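Arginine decarboxylase, A207R protein (Paramecium bursaria Chlorella virus 1, PDB 2NVA) probably decarboxylates arginine to agmatine with pyridoxal 5'-phosphate as cofactor, working as a two-chain enzyme of the class-II Orn/Lys/Arg decarboxylase family. Local coordinates at residues 18-23 with 353-358; 253-258 with 294-299. One frame throughout, in Å; residues are numbered along the deposited sequence.

Contact 1: residues 18-23 with 353-358. With PL2 ((4-{[(4-{[amino(imino)methyl]amino}butyl)amino]methyl}-5-hydroxy-6-methylpyridin-3-yl)methyl dihydrogen phosphate), chain I.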
loop_
_atom_site.group_PDB
_atom_site.type_symbol
_atom_site.label_atom_id
_atom_site.label_comp_id
_atom_site.label_asym_id
_atom_site.label_seq_id
_atom_site.Cartn_x
_atom_site.Cartn_y
_atom_site.Cartn_z
ATOM N N SER A 18 -12.037 7.228 -10.915
ATOM C CA SER A 18 -12.127 8.168 -9.808
ATOM C C SER A 18 -11.218 9.357 -10.121
ATOM O O SER A 18 -10.308 9.239 -10.943
ATOM C CB SER A 18 -11.717 7.509 -8.505
ATOM O OG SER A 18 -10.359 7.097 -8.563
ATOM N N PHE A 19 -11.474 10.502 -9.504
ATOM C CA PHE A 19 -10.678 11.696 -9.832
ATOM C C PHE A 19 -10.511 12.638 -8.649
ATOM O O PHE A 19 -11.436 12.833 -7.854
ATOM C CB PHE A 19 -11.232 12.438 -11.078
ATOM C CG PHE A 19 -12.657 12.961 -10.930
ATOM C CD1 PHE A 19 -12.895 14.281 -10.524
ATOM C CD2 PHE A 19 -13.756 12.152 -11.242
ATOM C CE1 PHE A 19 -14.206 14.775 -10.417
ATOM C CE2 PHE A 19 -15.065 12.623 -11.119
ATOM C CZ PHE A 19 -15.296 13.943 -10.715
ATOM N N TYR A 20 -9.310 13.198 -8.542
ATOM C CA TYR A 20 -9.021 14.245 -7.575
ATOM C C TYR A 20 -9.388 15.582 -8.186
ATOM O O TYR A 20 -9.131 15.802 -9.372
ATOM C CB TYR A 20 -7.534 14.250 -7.221
ATOM C CG TYR A 20 -7.121 13.050 -6.411
ATOM C CD1 TYR A 20 -7.145 13.087 -5.009
ATOM C CD2 TYR A 20 -6.712 11.879 -7.034
ATOM C CE1 TYR A 20 -6.773 11.979 -4.252
ATOM C CE2 TYR A 20 -6.342 10.756 -6.285
ATOM C CZ TYR A 20 -6.374 10.813 -4.897
ATOM O OH TYR A 20 -5.998 9.715 -4.159
ATOM N N VAL A 21 -10.000 16.457 -7.388
ATOM C CA VAL A 21 -10.196 17.855 -7.793
ATOM C C VAL A 21 -9.332 18.688 -6.862
ATOM O O VAL A 21 -9.593 18.749 -5.656
ATOM C CB VAL A 21 -11.681 18.307 -7.716
ATOM C CG1 VAL A 21 -11.823 19.785 -8.138
ATOM C CG2 VAL A 21 -12.562 17.384 -8.555
ATOM N N SER A 22 -8.305 19.313 -7.434
ATOM C CA SER A 22 -7.257 19.959 -6.647
ATOM C C SER A 22 -7.268 21.458 -6.856
ATOM O O SER A 22 -7.461 21.920 -7.982
ATOM C CB SER A 22 -5.897 19.378 -7.038
ATOM O OG SER A 22 -5.901 17.972 -6.819
ATOM N N SER A 23 -7.066 22.212 -5.781
ATOM C CA SER A 23 -7.114 23.676 -5.864
ATOM C C SER A 23 -5.861 24.354 -5.315
ATOM O O SER A 23 -5.699 24.474 -4.098
ATOM C CB SER A 23 -8.354 24.233 -5.161
ATOM O OG SER A 23 -8.532 23.568 -3.922
ATOM N N TYR A 353 -1.356 12.137 2.088
ATOM C CA TYR A 353 -1.061 10.699 2.150
ATOM C C TYR A 353 -2.196 9.919 1.488
ATOM O O TYR A 353 -2.676 8.922 2.036
ATOM C CB TYR A 353 -0.829 10.238 3.609
ATOM C CG TYR A 353 0.270 11.031 4.274
ATOM C CD1 TYR A 353 1.601 10.861 3.879
ATOM C CD2 TYR A 353 -0.014 11.961 5.266
ATOM C CE1 TYR A 353 2.623 11.592 4.454
ATOM C CE2 TYR A 353 1.005 12.703 5.861
ATOM C CZ TYR A 353 2.324 12.516 5.436
ATOM O OH TYR A 353 3.344 13.242 6.005
ATOM N N THR A 354 -2.613 10.385 0.304
ATOM C CA THR A 354 -3.707 9.764 -0.427
ATOM C C THR A 354 -3.200 9.272 -1.783
ATOM O O THR A 354 -2.881 8.079 -1.931
ATOM C CB THR A 354 -4.911 10.713 -0.564
ATOM O OG1 THR A 354 -4.489 11.947 -1.173
ATOM C CG2 THR A 354 -5.485 11.019 0.814
ATOM N N ASN A 355 -3.073 10.188 -2.745
ATOM C CA ASN A 355 -2.587 9.826 -4.077
ATOM C C ASN A 355 -1.158 9.249 -4.092
ATOM O O ASN A 355 -0.856 8.410 -4.924
ATOM C CB ASN A 355 -2.710 10.988 -5.073
ATOM C CG ASN A 355 -2.188 12.305 -4.514
ATOM O OD1 ASN A 355 -2.827 12.925 -3.649
ATOM N ND2 ASN A 355 -1.040 12.761 -5.031
ATOM N N VAL A 356 -0.296 9.704 -3.182
ATOM C CA VAL A 356 1.106 9.223 -3.143
ATOM C C VAL A 356 1.210 7.739 -2.784
ATOM O O VAL A 356 2.243 7.108 -3.027
ATOM C CB VAL A 356 1.979 10.034 -2.165
ATOM C CG1 VAL A 356 2.205 11.458 -2.691
ATOM C CG2 VAL A 356 1.357 10.058 -0.750
ATOM N N LEU A 357 0.154 7.192 -2.182
ATOM C CA LEU A 357 0.209 5.812 -1.710
ATOM C C LEU A 357 -0.555 4.808 -2.586
ATOM O O LEU A 357 -0.841 3.680 -2.163
ATOM C CB LEU A 357 -0.247 5.739 -0.267
ATOM C CG LEU A 357 0.876 6.137 0.693
ATOM C CD1 LEU A 357 0.322 6.838 1.893
ATOM C CD2 LEU A 357 1.666 4.908 1.096
ATOM N N THR A 358 -0.846 5.221 -3.812
ATOM C CA THR A 358 -1.613 4.408 -4.765
ATOM C C THR A 358 -0.842 3.140 -5.155
ATOM O O THR A 358 0.361 3.185 -5.363
ATOM C CB THR A 358 -1.977 5.243 -6.030
ATOM O OG1 THR A 358 -2.759 6.366 -5.606
ATOM C CG2 THR A 358 -2.816 4.420 -6.997
HETATM N N1 PL2 I . 9.167 15.575 8.110
HETATM C C2 PL2 I . 9.573 14.303 8.258
HETATM C C2A PL2 I . 11.072 13.984 8.423
HETATM C C3 PL2 I . 8.607 13.288 8.261
HETATM O O3 PL2 I . 9.041 12.011 8.430
HETATM C C4 PL2 I . 7.234 13.572 8.119
HETATM C C4A PL2 I . 6.131 12.473 8.105
HETATM C C5 PL2 I . 6.890 14.931 7.973
HETATM C C6 PL2 I . 7.876 15.900 7.969
HETATM P P PL2 I . 3.106 15.724 8.560
HETATM N N PL2 I . 6.520 11.264 8.866
HETATM C CA PL2 I . 6.002 10.043 8.235
HETATM C CG PL2 I . 3.929 8.776 7.523
HETATM O OP2 PL2 I . 2.135 15.061 9.653
HETATM O OP3 PL2 I . 2.460 15.376 7.108
HETATM O OP1 PL2 I . 3.262 17.193 8.776
HETATM O OP4 PL2 I . 4.473 14.889 8.714
HETATM C C5M PL2 I . 5.416 15.356 7.815
HETATM C CB PL2 I . 4.467 10.094 8.084
HETATM C CD PL2 I . 2.386 8.809 7.404
HETATM N NE PL2 I . 1.992 7.534 6.764
HETATM C CZ PL2 I . 0.797 7.260 6.220
HETATM N NH2 PL2 I . 0.596 6.044 5.655
HETATM N NH1 PL2 I . -0.185 8.165 6.237
#
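Tyr-20, on strand 18-22, reaches the loop at Thr-354 and Asn-355 through its ring: the nearest CA atoms, of Tyr-20 and Asn-355, lie 8.6 Å apart, and no hydrogen bond joins the two backbones. The CB of Tyr-20 points toward 353-358, and the phenol end of the side chain does most of the touching. The hydroxyl abuts the start of the 3-10 turn 355-356, with Tyr-20 OH 3.6 Å from Asn-355 CB. Although Tyr-20 OH also comes within 3.3 Å of Asn-355 N, the angle is too poor for a hydrogen bond, so this approach counts as packing. Asn-355 sets its CG between its own N and carbonyl carbon (chi1 47°), which carries OD1 over one face of the tyrosine ring; the amide and ring planes are 71° apart. Thr-354 meets the same ring obliquely, Tyr-20 CE1 lying 3.8 Å from Thr-354 OG1. The polar ends of both loop residues are bound elsewhere, Thr-354 OG1 to Trp-350 O and Asn-355 ND2 to Asn-50 OD1, while Tyr-367 of the neighbouring strand 367-371 meets Tyr-20 edge-to-face. Within the loop, Thr-358 OG1 donates to Asn-355 O over 2.9 Å, closing the short turn. At its other end, one face of the Tyr-353 ring lies against the agmatine chain, with PL2 CD over the ring centre, and its hydroxyl donates to the phosphate: Tyr-353 OH to PL2 OP3 is 2.6 Å. The contact therefore joins a strand of the mixed beta-sheet to a cofactor-binding loop, consistent with the barrel-plus-beta-domain architecture of eukaryotic ODC-like, fold-type III decarboxylases.

Contact 2: residues 253-258 with 294-299. With PL2 ((4-{[(4-{[amino(imino)methyl]amino}butyl)amino]methyl}-5-hydroxy-6-methylpyridin-3-yl)methyl dihydrogen phosphate), chain I.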
loop_
_atom_site.group_PDB
_atom_site.type_symbol
_atom_site.label_atom_id
_atom_site.label_comp_id
_atom_site.label_asym_id
_atom_site.label_seq_id
_atom_site.Cartn_x
_atom_site.Cartn_y
_atom_site.Cartn_z
ATOM N N PRO A 253 6.301 20.740 7.460
ATOM C CA PRO A 253 4.893 20.346 7.400
ATOM C C PRO A 253 4.563 19.612 6.105
ATOM O O PRO A 253 5.024 20.013 5.037
ATOM C CB PRO A 253 4.147 21.689 7.443
ATOM C CG PRO A 253 5.104 22.665 6.840
ATOM C CD PRO A 253 6.485 22.192 7.255
ATOM N N GLY A 254 3.755 18.557 6.206
ATOM C CA GLY A 254 3.221 17.896 5.022
ATOM C C GLY A 254 1.724 18.123 4.979
ATOM O O GLY A 254 1.221 18.904 4.158
ATOM N N ARG A 255 1.015 17.479 5.903
ATOM C CA ARG A 255 -0.450 17.494 5.896
ATOM C C ARG A 255 -1.079 18.884 6.103
ATOM O O ARG A 255 -2.214 19.100 5.694
ATOM C CB ARG A 255 -1.032 16.491 6.910
ATOM C CG ARG A 255 -0.819 16.893 8.375
ATOM C CD ARG A 255 -1.413 15.891 9.347
ATOM N NE ARG A 255 -0.702 14.603 9.328
ATOM C CZ ARG A 255 -1.233 13.457 8.898
ATOM N NH1 ARG A 255 -2.484 13.416 8.426
ATOM N NH2 ARG A 255 -0.509 12.339 8.914
ATOM N N PHE A 256 -0.358 19.806 6.752
ATOM C CA PHE A 256 -0.894 21.152 6.958
ATOM C C PHE A 256 -1.328 21.777 5.631
ATOM O O PHE A 256 -2.409 22.366 5.542
ATOM C CB PHE A 256 0.101 22.072 7.686
ATOM C CG PHE A 256 -0.461 23.441 8.022
ATOM C CD1 PHE A 256 -1.044 23.679 9.264
ATOM C CD2 PHE A 256 -0.411 24.482 7.088
ATOM C CE1 PHE A 256 -1.577 24.950 9.569
ATOM C CE2 PHE A 256 -0.945 25.750 7.378
ATOM C CZ PHE A 256 -1.522 25.979 8.619
ATOM N N PHE A 257 -0.493 21.636 4.608
ATOM C CA PHE A 257 -0.794 22.194 3.286
ATOM C C PHE A 257 -1.533 21.236 2.368
ATOM O O PHE A 257 -2.371 21.661 1.577
ATOM C CB PHE A 257 0.486 22.682 2.602
ATOM C CG PHE A 257 1.177 23.780 3.348
ATOM C CD1 PHE A 257 0.578 25.031 3.478
ATOM C CD2 PHE A 257 2.420 23.574 3.928
ATOM C CE1 PHE A 257 1.204 26.061 4.183
ATOM C CE2 PHE A 257 3.057 24.598 4.641
ATOM C CZ PHE A 257 2.442 25.849 4.760
ATOM N N ALA A 258 -1.209 19.947 2.465
ATOM C CA ALA A 258 -1.717 18.962 1.498
ATOM C C ALA A 258 -3.144 18.505 1.788
ATOM O O ALA A 258 -3.887 18.179 0.859
ATOM C CB ALA A 258 -0.767 17.766 1.399
ATOM N N ILE A 294 -6.395 2.503 6.617
ATOM C CA ILE A 294 -5.553 1.475 7.225
ATOM C C ILE A 294 -4.514 2.083 8.175
ATOM O O ILE A 294 -4.390 1.645 9.321
ATOM C CB ILE A 294 -4.832 0.611 6.154
ATOM C CG1 ILE A 294 -5.828 0.002 5.153
ATOM C CG2 ILE A 294 -3.945 -0.469 6.824
ATOM C CD1 ILE A 294 -6.909 -0.907 5.755
ATOM N N PHE A 295 -3.772 3.070 7.690
ATOM C CA PHE A 295 -2.592 3.583 8.405
ATOM C C PHE A 295 -2.857 4.735 9.367
ATOM O O PHE A 295 -2.028 4.985 10.266
ATOM C CB PHE A 295 -1.481 3.931 7.410
ATOM C CG PHE A 295 -0.992 2.742 6.626
ATOM C CD1 PHE A 295 -0.144 1.801 7.218
ATOM C CD2 PHE A 295 -1.404 2.539 5.310
ATOM C CE1 PHE A 295 0.299 0.686 6.517
ATOM C CE2 PHE A 295 -0.967 1.425 4.600
ATOM C CZ PHE A 295 -0.113 0.491 5.217
ATOM N N GLU A 296 -3.960 5.456 9.186
ATOM C CA GLU A 296 -4.257 6.588 10.072
ATOM C C GLU A 296 -5.615 6.453 10.754
ATOM O O GLU A 296 -6.107 7.413 11.374
ATOM C CB GLU A 296 -4.179 7.917 9.313
ATOM C CG GLU A 296 -2.806 8.219 8.693
ATOM C CD GLU A 296 -2.641 9.665 8.222
ATOM O OE1 GLU A 296 -3.635 10.435 8.195
ATOM O OE2 GLU A 296 -1.501 10.039 7.895
ATOM N N LYS A 297 -6.209 5.263 10.634
ATOM C CA LYS A 297 -7.522 4.945 11.215
ATOM C C LYS A 297 -8.613 5.917 10.764
ATOM O O LYS A 297 -9.511 6.247 11.536
ATOM C CB LYS A 297 -7.473 4.893 12.756
ATOM C CG LYS A 297 -6.437 3.921 13.326
ATOM C CD LYS A 297 -6.761 2.468 12.949
ATOM C CE LYS A 297 -5.845 1.542 13.750
ATOM N NZ LYS A 297 -6.192 0.097 13.500
ATOM N N SER A 298 -8.509 6.397 9.525
ATOM C CA SER A 298 -9.501 7.306 8.981
ATOM C C SER A 298 -10.861 6.622 8.846
ATOM O O SER A 298 -10.952 5.480 8.423
ATOM C CB SER A 298 -9.041 7.812 7.609
ATOM O OG SER A 298 -10.061 8.574 6.984
ATOM N N VAL A 299 -11.917 7.338 9.222
ATOM C CA VAL A 299 -13.289 6.867 9.032
ATOM C C VAL A 299 -14.021 7.988 8.281
ATOM O O VAL A 299 -14.702 8.835 8.897
ATOM C CB VAL A 299 -13.969 6.552 10.389
ATOM C CG1 VAL A 299 -15.384 6.009 10.169
ATOM C CG2 VAL A 299 -13.131 5.529 11.179
HETATM N N1 PL2 I . 9.167 15.575 8.110
HETATM C C2 PL2 I . 9.573 14.303 8.258
HETATM C C2A PL2 I . 11.072 13.984 8.423
HETATM C C3 PL2 I . 8.607 13.288 8.261
HETATM O O3 PL2 I . 9.041 12.011 8.430
HETATM C C4 PL2 I . 7.234 13.572 8.119
HETATM C C4A PL2 I . 6.131 12.473 8.105
HETATM C C5 PL2 I . 6.890 14.931 7.973
HETATM C C6 PL2 I . 7.876 15.900 7.969
HETATM P P PL2 I . 3.106 15.724 8.560
HETATM N N PL2 I . 6.520 11.264 8.866
HETATM C CA PL2 I . 6.002 10.043 8.235
HETATM C CG PL2 I . 3.929 8.776 7.523
HETATM O OP2 PL2 I . 2.135 15.061 9.653
HETATM O OP3 PL2 I . 2.460 15.376 7.108
HETATM O OP1 PL2 I . 3.262 17.193 8.776
HETATM O OP4 PL2 I . 4.473 14.889 8.714
HETATM C C5M PL2 I . 5.416 15.356 7.815
HETATM C CB PL2 I . 4.467 10.094 8.084
HETATM C CD PL2 I . 2.386 8.809 7.404
HETATM N NE PL2 I . 1.992 7.534 6.764
HETATM C CZ PL2 I . 0.797 7.260 6.220
HETATM N NH2 PL2 I . 0.596 6.044 5.655
HETATM N NH1 PL2 I . -0.185 8.165 6.237
#
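The guanidinium of Arg-255 receives its anionic partners at the edge: PL2 OP2 and Glu-296 OE2 both lie near its plane, and the carboxylate carbon of Glu-296 lies in it. Of the other flat groups, the Phe-295 ring has Ile-294 CG2 over the centre of one face. The carboxylate itself is turned 41° from the guanidinium, so the end-on pairing through NH1 and NH2 is twisted. Arg-255 NH2 to Glu-296 OE2 is the short arm, 2.7 Å and almost straight at 174°, but it arrives from above the carboxylate plane. The second arm, Arg-255 NH1 to Glu-296 OE1, is longer at 3.2 Å and uses the syn side. Arg-255 bends at chi3 (68°), leaving NE directed at the phosphate, with Arg-255 NE 2.9 Å from PL2 OP2. Backbone amides complete the grip from this segment: Gly-254 N meets PL2 OP1 at 3.0 Å and Arg-255 N meets PL2 OP3 at 2.8 Å. Glu-296 extends beyond CG from the opposite direction, and its OE2 also accepts a weak bond from the agmatine guanidinium, PL2 NH1 lying 2.8 Å from Glu-296 OE2. Next to it, Phe-295 CB packs 3.4 Å from PL2 NH2. Outside the two segments, Ser-179 OG is hydrogen-bonded to both Arg-255 NH2 and the ligand, and Asp-325 of the second subunit also bonds PL2. Chemically, one arginine is shared between phosphate and carboxylate, and that carboxylate between two guanidinium groups; this probably couples cofactor anchoring to recognition of the positively charged end of agmatine.

In the fold
Along the chain both segments of contact 2 fall between those of contact 1, in the order 18-23, 253-258, 294-299, 353-358. Their centres lie 12 Å apart, and the two touch where Tyr-353 CE2 comes 3.4 Å from Arg-255 NH2. Segment 253-258 follows strand 248-251 of the parallel barrel sheet, whereas strand 18-22 belongs to the mixed sheet of the other domain; helix 292-295 and the loop before strand 367-371 bring the remaining segments to the same ligand. Both contacts also reach the second subunit, Tyr-353 packing on its Phe-361 and Phe-295 meeting its Tyr-287. The PL2 site thus lies where barrel, beta-domain and dimer interface converge.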